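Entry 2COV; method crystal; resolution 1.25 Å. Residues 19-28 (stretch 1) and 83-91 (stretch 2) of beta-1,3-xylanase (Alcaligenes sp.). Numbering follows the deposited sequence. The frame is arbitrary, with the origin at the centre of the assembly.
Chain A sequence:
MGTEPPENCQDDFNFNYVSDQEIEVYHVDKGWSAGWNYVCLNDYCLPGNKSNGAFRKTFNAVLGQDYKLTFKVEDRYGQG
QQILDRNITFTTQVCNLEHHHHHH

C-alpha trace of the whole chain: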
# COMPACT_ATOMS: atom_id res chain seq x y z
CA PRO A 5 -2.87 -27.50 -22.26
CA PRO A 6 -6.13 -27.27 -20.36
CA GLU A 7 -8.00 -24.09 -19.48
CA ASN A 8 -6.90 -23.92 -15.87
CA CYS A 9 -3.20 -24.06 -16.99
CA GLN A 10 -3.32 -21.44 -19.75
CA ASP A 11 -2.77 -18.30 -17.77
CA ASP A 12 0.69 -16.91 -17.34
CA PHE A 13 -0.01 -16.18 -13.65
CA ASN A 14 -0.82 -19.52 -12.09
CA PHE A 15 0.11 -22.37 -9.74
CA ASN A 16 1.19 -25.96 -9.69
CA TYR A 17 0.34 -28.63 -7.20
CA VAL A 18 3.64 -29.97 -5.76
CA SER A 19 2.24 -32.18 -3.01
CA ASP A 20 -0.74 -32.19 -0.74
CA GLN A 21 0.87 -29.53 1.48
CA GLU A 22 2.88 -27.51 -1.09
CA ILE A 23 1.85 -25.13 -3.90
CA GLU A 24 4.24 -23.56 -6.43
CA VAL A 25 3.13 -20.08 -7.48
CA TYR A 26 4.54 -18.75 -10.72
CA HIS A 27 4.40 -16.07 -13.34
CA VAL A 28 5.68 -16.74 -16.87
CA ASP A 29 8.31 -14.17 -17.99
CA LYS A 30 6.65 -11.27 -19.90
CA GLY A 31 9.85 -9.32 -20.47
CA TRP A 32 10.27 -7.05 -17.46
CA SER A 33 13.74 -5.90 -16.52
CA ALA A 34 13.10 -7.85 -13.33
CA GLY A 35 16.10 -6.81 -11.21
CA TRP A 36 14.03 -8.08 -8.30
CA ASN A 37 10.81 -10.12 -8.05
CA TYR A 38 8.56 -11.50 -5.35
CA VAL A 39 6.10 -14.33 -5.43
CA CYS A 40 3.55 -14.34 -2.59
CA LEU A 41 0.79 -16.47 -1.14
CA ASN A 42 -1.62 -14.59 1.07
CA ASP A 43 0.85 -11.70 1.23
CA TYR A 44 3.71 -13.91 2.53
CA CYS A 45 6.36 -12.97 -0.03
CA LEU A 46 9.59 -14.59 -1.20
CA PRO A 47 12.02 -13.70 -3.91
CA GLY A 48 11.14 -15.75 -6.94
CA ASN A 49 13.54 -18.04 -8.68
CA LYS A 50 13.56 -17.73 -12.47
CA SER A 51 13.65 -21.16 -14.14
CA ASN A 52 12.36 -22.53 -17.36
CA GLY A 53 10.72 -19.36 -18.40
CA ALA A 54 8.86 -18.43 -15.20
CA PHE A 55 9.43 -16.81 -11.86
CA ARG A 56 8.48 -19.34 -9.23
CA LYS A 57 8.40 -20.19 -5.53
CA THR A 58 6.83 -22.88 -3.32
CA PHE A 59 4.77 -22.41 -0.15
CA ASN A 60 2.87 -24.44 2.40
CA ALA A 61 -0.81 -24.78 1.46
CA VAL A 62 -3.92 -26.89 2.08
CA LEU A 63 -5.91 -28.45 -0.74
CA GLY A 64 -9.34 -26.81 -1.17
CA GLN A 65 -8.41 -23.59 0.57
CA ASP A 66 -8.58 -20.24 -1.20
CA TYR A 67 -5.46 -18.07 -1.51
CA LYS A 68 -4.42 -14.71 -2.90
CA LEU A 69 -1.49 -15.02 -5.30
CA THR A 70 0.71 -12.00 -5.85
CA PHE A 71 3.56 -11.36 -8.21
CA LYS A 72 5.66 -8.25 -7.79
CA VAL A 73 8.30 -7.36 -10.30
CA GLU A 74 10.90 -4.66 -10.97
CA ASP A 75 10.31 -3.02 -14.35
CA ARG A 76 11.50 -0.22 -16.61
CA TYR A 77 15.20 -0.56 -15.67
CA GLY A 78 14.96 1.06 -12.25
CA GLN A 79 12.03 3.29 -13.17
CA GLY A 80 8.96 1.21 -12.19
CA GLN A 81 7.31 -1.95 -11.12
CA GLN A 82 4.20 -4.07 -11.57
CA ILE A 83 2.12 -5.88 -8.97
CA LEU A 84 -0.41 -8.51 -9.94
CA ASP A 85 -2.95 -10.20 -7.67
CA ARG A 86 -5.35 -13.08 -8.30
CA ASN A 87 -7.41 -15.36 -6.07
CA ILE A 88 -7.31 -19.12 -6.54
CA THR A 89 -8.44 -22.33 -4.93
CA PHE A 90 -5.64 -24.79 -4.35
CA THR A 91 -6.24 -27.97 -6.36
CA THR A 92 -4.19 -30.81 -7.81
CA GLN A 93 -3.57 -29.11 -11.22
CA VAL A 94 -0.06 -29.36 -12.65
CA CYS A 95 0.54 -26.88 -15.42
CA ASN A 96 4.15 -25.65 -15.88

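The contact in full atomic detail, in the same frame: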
# COMPACT_ATOMS: atom_id res chain seq x y z
N SER A 19 2.69 -31.03 -3.82
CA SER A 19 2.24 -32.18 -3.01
C SER A 19 1.05 -31.70 -2.25
O SER A 19 0.68 -30.54 -2.34
CB SER A 19 3.34 -32.63 -2.08
OG SER A 19 3.57 -31.68 -1.06
N ASP A 20 0.45 -32.57 -1.44
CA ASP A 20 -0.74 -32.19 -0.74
C ASP A 20 -0.49 -31.02 0.22
O ASP A 20 -1.47 -30.35 0.55
CB ASP A 20 -1.24 -33.36 0.11
CG ASP A 20 -2.00 -34.38 -0.68
OD1 ASP A 20 -2.12 -34.30 -1.95
OD2 ASP A 20 -2.52 -35.30 0.04
N GLN A 21 0.74 -30.70 0.62
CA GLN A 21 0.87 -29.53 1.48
C GLN A 21 1.77 -28.46 0.86
O GLN A 21 2.22 -27.61 1.57
CB GLN A 21 1.35 -29.86 2.86
CG GLN A 21 2.77 -30.44 2.77
CD GLN A 21 2.71 -31.92 2.78
OE1 GLN A 21 3.07 -32.57 1.77
NE2 GLN A 21 2.15 -32.48 3.89
N GLU A 22 2.02 -28.51 -0.44
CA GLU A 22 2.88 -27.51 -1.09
C GLU A 22 2.31 -27.09 -2.46
O GLU A 22 1.96 -27.92 -3.31
CB GLU A 22 4.32 -28.03 -1.30
CG GLU A 22 5.22 -27.95 -0.00
CD GLU A 22 6.70 -28.09 -0.30
OE1 GLU A 22 7.45 -27.67 0.65
OE2 GLU A 22 7.06 -28.59 -1.43
N ILE A 23 2.29 -25.78 -2.66
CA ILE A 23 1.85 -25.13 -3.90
C ILE A 23 3.04 -24.35 -4.46
O ILE A 23 3.76 -23.75 -3.69
CB ILE A 23 0.65 -24.18 -3.62
CG1 ILE A 23 0.07 -23.64 -4.93
CG2 ILE A 23 1.04 -23.05 -2.69
CD1 ILE A 23 -1.14 -22.77 -4.69
N GLU A 24 3.25 -24.42 -5.78
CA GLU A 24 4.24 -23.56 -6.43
C GLU A 24 3.43 -22.48 -7.14
O GLU A 24 2.62 -22.77 -8.00
CB GLU A 24 5.05 -24.36 -7.43
CG GLU A 24 6.05 -23.46 -8.20
CD GLU A 24 6.89 -24.19 -9.19
OE1 GLU A 24 6.33 -24.75 -10.13
OE2 GLU A 24 8.10 -24.15 -9.10
N VAL A 25 3.75 -21.26 -6.85
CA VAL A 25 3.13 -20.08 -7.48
C VAL A 25 4.10 -19.58 -8.51
O VAL A 25 5.31 -19.54 -8.27
CB VAL A 25 2.81 -19.00 -6.44
CG1 VAL A 25 2.24 -17.77 -7.09
CG2 VAL A 25 1.88 -19.56 -5.34
N TYR A 26 3.64 -19.24 -9.69
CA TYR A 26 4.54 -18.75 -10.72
C TYR A 26 3.89 -17.73 -11.63
O TYR A 26 2.69 -17.59 -11.74
CB TYR A 26 5.07 -19.91 -11.56
CG TYR A 26 4.02 -20.62 -12.42
CD1 TYR A 26 3.69 -20.15 -13.68
CD2 TYR A 26 3.39 -21.79 -11.99
CE1 TYR A 26 2.75 -20.79 -14.47
CE2 TYR A 26 2.48 -22.42 -12.78
CZ TYR A 26 2.14 -21.94 -14.00
OH TYR A 26 1.21 -22.62 -14.80
N HIS A 27 4.77 -16.95 -12.27
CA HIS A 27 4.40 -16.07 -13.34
C HIS A 27 5.39 -16.28 -14.50
O HIS A 27 6.59 -16.10 -14.34
CB HIS A 27 4.37 -14.59 -12.98
CG HIS A 27 3.49 -13.77 -13.88
ND1 HIS A 27 3.67 -13.72 -15.25
CD2 HIS A 27 2.33 -13.11 -13.62
CE1 HIS A 27 2.68 -12.99 -15.78
NE2 HIS A 27 1.85 -12.60 -14.81
N VAL A 28 4.88 -16.65 -15.66
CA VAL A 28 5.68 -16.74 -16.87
C VAL A 28 6.33 -15.38 -17.17
O VAL A 28 5.75 -14.32 -16.97
CB VAL A 28 4.79 -17.20 -18.06
CG1 VAL A 28 5.56 -17.19 -19.39
CG2 VAL A 28 4.31 -18.60 -17.78
N ILE A 83 2.65 -4.96 -9.97
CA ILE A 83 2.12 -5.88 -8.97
C ILE A 83 0.82 -6.45 -9.44
O ILE A 83 -0.08 -5.74 -9.78
CB ILE A 83 1.97 -5.21 -7.58
CG1 ILE A 83 3.33 -4.68 -7.09
CG2 ILE A 83 1.38 -6.21 -6.59
CD1 ILE A 83 3.31 -4.07 -5.73
N LEU A 84 0.74 -7.76 -9.48
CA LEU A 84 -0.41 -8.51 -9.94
C LEU A 84 -0.98 -9.37 -8.83
O LEU A 84 -0.19 -10.05 -8.19
CB LEU A 84 -0.08 -9.42 -11.14
CG LEU A 84 0.46 -8.77 -12.40
CD1 LEU A 84 1.97 -8.70 -12.32
CD2 LEU A 84 0.19 -9.59 -13.60
N ASP A 85 -2.30 -9.35 -8.64
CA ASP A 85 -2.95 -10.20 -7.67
C ASP A 85 -4.00 -11.04 -8.34
O ASP A 85 -4.75 -10.52 -9.16
CB ASP A 85 -3.60 -9.38 -6.54
CG ASP A 85 -2.66 -8.39 -5.80
OD1 ASP A 85 -1.69 -8.85 -5.24
OD2 ASP A 85 -2.88 -7.11 -5.81
N ARG A 86 -4.15 -12.29 -7.91
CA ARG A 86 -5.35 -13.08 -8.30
C ARG A 86 -5.69 -14.06 -7.21
O ARG A 86 -4.80 -14.65 -6.61
CB ARG A 86 -5.11 -13.75 -9.61
CG ARG A 86 -4.21 -14.94 -9.62
CD ARG A 86 -4.14 -15.68 -11.01
NE ARG A 86 -5.46 -16.30 -11.27
CZ ARG A 86 -5.62 -17.46 -11.94
NH1 ARG A 86 -4.63 -18.14 -12.50
NH2 ARG A 86 -6.84 -17.95 -12.09
N ASN A 87 -6.97 -14.33 -7.03
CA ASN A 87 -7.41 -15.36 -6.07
C ASN A 87 -7.62 -16.68 -6.75
O ASN A 87 -8.17 -16.76 -7.86
CB ASN A 87 -8.75 -14.95 -5.42
CG ASN A 87 -8.69 -13.71 -4.61
OD1 ASN A 87 -7.63 -13.30 -4.16
ND2 ASN A 87 -9.89 -13.11 -4.38
N ILE A 88 -7.20 -17.74 -6.06
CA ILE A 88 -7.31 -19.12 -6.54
C ILE A 88 -7.77 -20.05 -5.41
O ILE A 88 -7.71 -19.70 -4.23
CB ILE A 88 -5.99 -19.66 -7.21
CG1 ILE A 88 -4.84 -19.73 -6.21
CG2 ILE A 88 -5.62 -18.81 -8.39
CD1 ILE A 88 -4.77 -21.01 -5.32
N THR A 89 -8.27 -21.18 -5.82
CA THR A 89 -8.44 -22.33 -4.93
C THR A 89 -7.37 -23.38 -5.20
O THR A 89 -7.14 -23.72 -6.34
CB THR A 89 -9.84 -22.91 -5.12
OG1 THR A 89 -10.83 -21.91 -4.83
CG2 THR A 89 -10.07 -24.16 -4.22
N PHE A 90 -6.71 -23.84 -4.17
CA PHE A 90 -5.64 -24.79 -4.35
C PHE A 90 -6.17 -26.18 -4.67
O PHE A 90 -6.96 -26.73 -3.89
CB PHE A 90 -4.74 -24.82 -3.13
CG PHE A 90 -3.58 -25.77 -3.19
CD1 PHE A 90 -2.91 -25.97 -4.34
CD2 PHE A 90 -3.20 -26.46 -2.07
CE1 PHE A 90 -1.84 -26.83 -4.40
CE2 PHE A 90 -2.13 -27.30 -2.09
CZ PHE A 90 -1.46 -27.52 -3.26
N THR A 91 -5.83 -26.68 -5.85
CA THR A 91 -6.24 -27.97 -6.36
C THR A 91 -5.00 -28.73 -6.83
O THR A 91 -3.91 -28.21 -6.80
CB THR A 91 -7.13 -27.82 -7.62
OG1 THR A 91 -6.35 -27.19 -8.68
CG2 THR A 91 -8.35 -26.90 -7.37

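No hydrogen bond joins the two stretches; side chains meet side chains, and the Phe90 ring also meets backbone carbonyl oxygens. The stretches run in roughly opposite directions, with CA atoms 9.6 Å apart at His27 and Leu84 and 7.5 Å apart at Ile23 and Phe90. In strand 83-89, Leu84 and Ile88 point toward stretch 1, as does Phe90 just after it.

Leu84 comes first. Its CD2 lies 3.6 Å from NE2 of His27, an oblique approach of methyl to imidazole; an apolar side chain suits this buried place. His27 ND1 donates to O of Val28 at 2.8 Å. Asp85, Arg86 and Asn87 do not reach stretch 1; both Asp85 carboxylate oxygens, Arg86 NH1 and Asn87 ND2 are hydrogen-bonded elsewhere in the structure.

Ile88 points toward stretch 1 again, its CD1 4.1 Å from CD1 of Ile23, a pairing of buried apolar chains that needs no polar partner. Thr89 points away.

Phe90 has the most surface covered by the other stretch. Ile23 CB sits over one ring face, 4.0 Å from the centroid, a CH-pi contact, while Ile23 CD1 comes within 3.7 Å of Phe90 CD1. The ring also reaches the type I turn from Ser19 to Glu22: Ser19 O lies at its edge, 3.8 Å from Phe90 CZ, where the slightly positive ring hydrogens suit a carbonyl oxygen. Thr91 then points away.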